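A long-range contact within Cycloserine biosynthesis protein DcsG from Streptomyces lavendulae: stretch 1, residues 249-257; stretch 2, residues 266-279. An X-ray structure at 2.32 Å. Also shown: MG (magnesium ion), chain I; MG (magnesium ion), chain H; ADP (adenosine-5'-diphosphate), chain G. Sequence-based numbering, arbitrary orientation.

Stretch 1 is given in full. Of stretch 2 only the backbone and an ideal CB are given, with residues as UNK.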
# COMPACT_ATOMS: atom_id res chain seq x y z
N PRO A 249 11.77 11.63 -7.51
CA PRO A 249 11.61 10.50 -6.60
C PRO A 249 10.16 10.53 -6.11
O PRO A 249 9.42 11.47 -6.40
CB PRO A 249 12.57 10.82 -5.45
CG PRO A 249 13.55 11.80 -6.07
CD PRO A 249 12.68 12.64 -6.94
N LEU A 250 9.74 9.50 -5.39
CA LEU A 250 8.39 9.52 -4.88
C LEU A 250 8.40 10.46 -3.68
O LEU A 250 9.26 10.35 -2.81
CB LEU A 250 7.97 8.10 -4.49
CG LEU A 250 7.81 7.21 -5.72
CD1 LEU A 250 8.18 5.78 -5.39
CD2 LEU A 250 6.37 7.30 -6.23
N VAL A 251 7.46 11.40 -3.64
CA VAL A 251 7.40 12.34 -2.53
C VAL A 251 7.41 11.55 -1.24
O VAL A 251 8.10 11.90 -0.28
CB VAL A 251 6.11 13.21 -2.57
CG1 VAL A 251 6.12 14.10 -3.78
CG2 VAL A 251 4.87 12.31 -2.60
N CYS A 252 6.65 10.46 -1.22
CA CYS A 252 6.58 9.61 -0.05
C CYS A 252 6.19 8.21 -0.48
O CYS A 252 5.63 8.02 -1.56
CB CYS A 252 5.55 10.14 0.95
SG CYS A 252 3.84 9.89 0.44
N GLY A 253 6.48 7.24 0.37
CA GLY A 253 6.14 5.87 0.06
C GLY A 253 6.44 5.01 1.27
O GLY A 253 7.21 5.40 2.13
N ARG A 254 5.81 3.85 1.33
CA ARG A 254 6.05 2.94 2.42
C ARG A 254 6.28 1.58 1.80
O ARG A 254 5.53 1.16 0.91
CB ARG A 254 4.84 2.87 3.36
CG ARG A 254 5.17 2.29 4.74
CD ARG A 254 3.95 2.10 5.64
NE ARG A 254 3.16 0.94 5.24
CZ ARG A 254 1.95 1.01 4.69
NH1 ARG A 254 1.38 2.19 4.47
NH2 ARG A 254 1.31 -0.10 4.35
N VAL A 255 7.33 0.90 2.24
CA VAL A 255 7.66 -0.41 1.73
C VAL A 255 7.59 -1.37 2.90
O VAL A 255 8.32 -1.21 3.87
CB VAL A 255 9.08 -0.43 1.14
CG1 VAL A 255 9.38 -1.79 0.54
CG2 VAL A 255 9.21 0.66 0.09
N ASP A 256 6.70 -2.36 2.82
CA ASP A 256 6.55 -3.33 3.90
C ASP A 256 7.36 -4.59 3.61
O ASP A 256 7.21 -5.23 2.56
CB ASP A 256 5.07 -3.65 4.11
CG ASP A 256 4.22 -2.39 4.30
OD1 ASP A 256 4.71 -1.41 4.92
OD2 ASP A 256 3.06 -2.37 3.83
N LEU A 257 8.21 -4.95 4.57
CA LEU A 257 9.09 -6.11 4.45
C LEU A 257 8.81 -7.23 5.43
O LEU A 257 8.38 -7.00 6.55
CB LEU A 257 10.54 -5.67 4.66
CG LEU A 257 11.32 -5.02 3.53
CD1 LEU A 257 10.41 -4.20 2.65
CD2 LEU A 257 12.44 -4.17 4.13
N UNK A 266 12.12 -9.36 2.19
CA UNK A 266 11.41 -9.35 0.91
C UNK A 266 10.14 -8.51 1.03
O UNK A 266 9.48 -8.48 2.07
CB UNK A 266 11.07 -10.77 0.46
N UNK A 267 9.82 -7.80 -0.04
CA UNK A 267 8.65 -6.94 -0.07
C UNK A 267 7.35 -7.73 0.08
O UNK A 267 7.15 -8.74 -0.58
CB UNK A 267 8.63 -6.14 -1.37
N UNK A 268 6.49 -7.25 0.98
CA UNK A 268 5.18 -7.85 1.24
C UNK A 268 4.26 -7.05 0.34
O UNK A 268 3.55 -7.59 -0.50
CB UNK A 268 4.77 -7.80 2.71
N UNK A 269 4.27 -5.73 0.55
CA UNK A 269 3.48 -4.81 -0.24
C UNK A 269 4.14 -3.44 -0.15
O UNK A 269 5.00 -3.21 0.71
CB UNK A 269 2.03 -4.77 0.24
N UNK A 270 3.75 -2.55 -1.05
CA UNK A 270 4.32 -1.21 -1.12
C UNK A 270 3.22 -0.22 -1.44
O UNK A 270 2.39 -0.47 -2.31
CB UNK A 270 5.44 -1.14 -2.16
N UNK A 271 3.19 0.90 -0.72
CA UNK A 271 2.17 1.93 -0.94
C UNK A 271 2.77 3.28 -1.34
O UNK A 271 3.47 3.92 -0.55
CB UNK A 271 1.33 2.10 0.32
N UNK A 272 2.45 3.70 -2.56
CA UNK A 272 2.98 4.94 -3.09
C UNK A 272 1.93 6.01 -3.38
O UNK A 272 2.27 7.18 -3.56
CB UNK A 272 3.76 4.64 -4.37
N UNK A 273 0.67 5.60 -3.42
CA UNK A 273 -0.41 6.53 -3.71
C UNK A 273 -0.98 7.20 -2.48
O UNK A 273 -0.88 8.41 -2.34
CB UNK A 273 -1.53 5.80 -4.45
N UNK A 274 -1.60 6.41 -1.60
CA UNK A 274 -2.20 6.92 -0.37
C UNK A 274 -1.78 6.05 0.83
O UNK A 274 -2.62 5.40 1.46
CB UNK A 274 -3.72 6.96 -0.50
N UNK A 275 -0.49 6.05 1.16
CA UNK A 275 0.02 5.25 2.28
C UNK A 275 -0.15 5.81 3.67
O UNK A 275 -0.13 7.03 3.89
CB UNK A 275 1.51 5.00 2.06
N UNK A 276 -0.31 4.91 4.62
CA UNK A 276 -0.33 5.31 6.01
C UNK A 276 1.19 5.44 6.14
O UNK A 276 1.93 4.54 5.73
CB UNK A 276 -1.01 4.34 6.98
N UNK A 277 1.66 6.55 6.68
CA UNK A 277 3.10 6.78 6.79
C UNK A 277 3.70 6.61 8.19
O UNK A 277 4.92 6.56 8.32
CB UNK A 277 3.41 8.20 6.30
N UNK A 278 2.85 6.52 9.21
CA UNK A 278 3.31 6.37 10.60
C UNK A 278 4.11 7.58 11.07
O UNK A 278 5.10 7.44 11.80
CB UNK A 278 4.16 5.11 10.74
N UNK A 279 3.67 8.76 10.66
CA UNK A 279 4.35 10.00 11.02
C UNK A 279 4.51 10.19 12.52
O UNK A 279 5.54 10.69 12.98
CB UNK A 279 3.59 11.19 10.44
MG MG I . -1.73 -1.92 1.91
MG MG H . -0.16 -4.10 4.79
PB ADP G . -3.12 -4.99 2.73
O1B ADP G . -2.36 -4.61 4.10
O2B ADP G . -2.86 -3.91 1.68
O3B ADP G . -4.64 -5.08 3.01
PA ADP G . -1.31 -7.06 2.87
O1A ADP G . -0.42 -7.62 1.85
O2A ADP G . -0.49 -5.97 3.69
O3A ADP G . -2.61 -6.42 2.11
O5' ADP G . -1.82 -8.26 3.81
C5' ADP G . -2.37 -7.72 5.01
C4' ADP G . -1.77 -8.48 6.20
O4' ADP G . -1.94 -9.91 6.01
C3' ADP G . -0.28 -8.22 6.33
O3' ADP G . -0.01 -7.09 7.15
C2' ADP G . 0.26 -9.53 6.92
O2' ADP G . 0.23 -9.52 8.35
C1' ADP G . -0.69 -10.60 6.32
N9 ADP G . -0.11 -11.22 5.10
C8 ADP G . -0.49 -11.01 3.79
N7 ADP G . 0.20 -11.77 2.99
C5 ADP G . 1.07 -12.51 3.70
C6 ADP G . 1.90 -13.63 3.41
N6 ADP G . 2.09 -14.04 2.10
N1 ADP G . 2.47 -14.29 4.43
C2 ADP G . 2.28 -13.93 5.70
N3 ADP G . 1.51 -12.90 6.03
C4 ADP G . 0.89 -12.17 5.08

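Position 266 directs CA-to-CB away from stretch 1, with none of its atoms within 5.5 Å of the ideal CB, so many side chains would suit. It is Met 266, a selenomethionine.

At 267 the ideal CB lies 4.8 Å from both Leu 257 CD1 and Val 255 CG1, on the apolar face of an antiparallel pair with Leu 257; a modest aliphatic residue fits. Val 267 places CG2 4.1 Å from Val 255 CG1.

Position 268, at phi/psi -94/-57, turns a corner. Its backbone N donates to Asp 256 O at 2.7 Å, and the ideal CB sits 3.5 Å from that same oxygen; several side chains could follow. Leu 268 reaches the nucleotide, CD2 lying 3.1 Å from ADP O1A.

At 269 the CB shares a face with Arg 254 and Asp 256, on the side where two magnesium ions and the ADP phosphates lie. Asp or Glu is favoured. Glu 269 binds MG (chain I) through OE1 and OE2, both at 2.3 Å, while OE2 also lies 2.2 Å from MG (chain H), bridging the pair.

Position 270 returns to the face of Val 255, CA-CA 4.5 Å; several apolar side chains would serve. Met 270, another selenomethionine, extends until CE is 3.4 Å from Val 255 CG2.

At 271, Arg 254 N donates to the backbone O (3.0 Å), and the backbone N to Arg 254 O (2.9 Å). The ideal CB is 4.1 Å from Arg 254 NH1, so an acid is indicated, with Glu longer in reach than Asp. In Glu 271, OE2 accepts from Arg 254 NH2 at 2.7 Å and lies 2.2 Å from MG (chain I); the OE1 bond from Arg 254 NH1, 3.2 Å, is weak.

At 272 the ideal CB is 4.2 Å from Leu 250 CD2, beside side-chain-free Gly 253: a branched aliphatic suits. Leu 272 brings CD2 to 3.9 Å from Gly 253 CA; an ideal CB on that glycine would clash with CD2 at 2.8 Å.

Positions 273 and 274 point away and are weakly constrained: Cys 273 and Glu 274.

At 275 CA-to-CB points toward stretch 1; a compact side chain suits, and phi of -81° allows proline. Pro 275 sets CG 4.1 Å from Cys 252 SG.

At 276, Arg 254 NH1 donates to the backbone O at 2.7 Å, so the side chain is loosely specified; it is Ser 276.

At 277 CA-to-CB points sideways, so a longer apolar chain is needed to reach Cys 252. Leu 277 does so, CD1 4.0 Å from Cys 252 SG. Position 278 has positive phi, 64°, compatible with Gly or Asn; it is Asn 278. Position 279 is out of reach; it is Leu 279.

Stretch 2 266-279: MVLEMELCEPSLNL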
# COMPACT_ATOMS: atom_id res chain seq x y z
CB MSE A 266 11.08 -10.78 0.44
CG MSE A 266 10.43 -11.70 1.46
SE MSE A 266 10.24 -13.53 0.80
CE MSE A 266 12.06 -14.13 1.05
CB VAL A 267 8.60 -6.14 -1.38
CG1 VAL A 267 7.36 -5.26 -1.40
CG2 VAL A 267 9.86 -5.29 -1.51
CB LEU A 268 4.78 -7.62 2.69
CG LEU A 268 3.58 -8.34 3.33
CD1 LEU A 268 3.12 -7.50 4.52
CD2 LEU A 268 2.45 -8.53 2.36
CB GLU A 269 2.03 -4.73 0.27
CG GLU A 269 1.83 -3.92 1.54
CD GLU A 269 0.45 -3.31 1.61
OE1 GLU A 269 0.04 -2.67 0.61
OE2 GLU A 269 -0.23 -3.45 2.65
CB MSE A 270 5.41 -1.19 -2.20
CG MSE A 270 5.82 0.17 -2.68
SE MSE A 270 7.14 0.05 -4.11
CE MSE A 270 8.60 0.93 -3.22
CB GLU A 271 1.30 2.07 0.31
CG GLU A 271 0.30 0.93 0.46
CD GLU A 271 -0.41 0.93 1.80
OE1 GLU A 271 -0.87 2.00 2.24
OE2 GLU A 271 -0.50 -0.14 2.41
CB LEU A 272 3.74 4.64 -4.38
CG LEU A 272 4.68 3.44 -4.22
CD1 LEU A 272 5.36 3.16 -5.54
CD2 LEU A 272 5.69 3.72 -3.12
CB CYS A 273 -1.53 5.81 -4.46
SG CYS A 273 -2.88 6.89 -4.91
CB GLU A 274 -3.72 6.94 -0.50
CG GLU A 274 -4.31 5.79 -1.29
CD GLU A 274 -3.83 4.43 -0.80
OE1 GLU A 274 -2.63 4.11 -1.00
OE2 GLU A 274 -4.64 3.69 -0.22
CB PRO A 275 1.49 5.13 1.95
CG PRO A 275 1.78 6.53 1.45
CD PRO A 275 0.63 6.75 0.49
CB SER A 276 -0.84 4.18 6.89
OG SER A 276 -0.36 4.30 8.22
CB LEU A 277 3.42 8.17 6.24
CG LEU A 277 3.10 8.32 4.75
CD1 LEU A 277 3.00 9.80 4.38
CD2 LEU A 277 4.19 7.64 3.93
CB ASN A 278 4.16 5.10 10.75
CG ASN A 278 3.39 3.83 10.43
OD1 ASN A 278 2.31 3.61 10.96
ND2 ASN A 278 3.95 3.00 9.56
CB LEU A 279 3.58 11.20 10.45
CG LEU A 279 3.40 11.25 8.93
CD1 LEU A 279 2.65 12.53 8.54
CD2 LEU A 279 4.76 11.19 8.25
O HOH W 1 4.08 9.39 -3.19
O HOH W 2 -1.31 -4.84 6.81
O HOH W 3 2.11 -3.91 5.25
O HOH W 4 -3.06 -1.43 0.10
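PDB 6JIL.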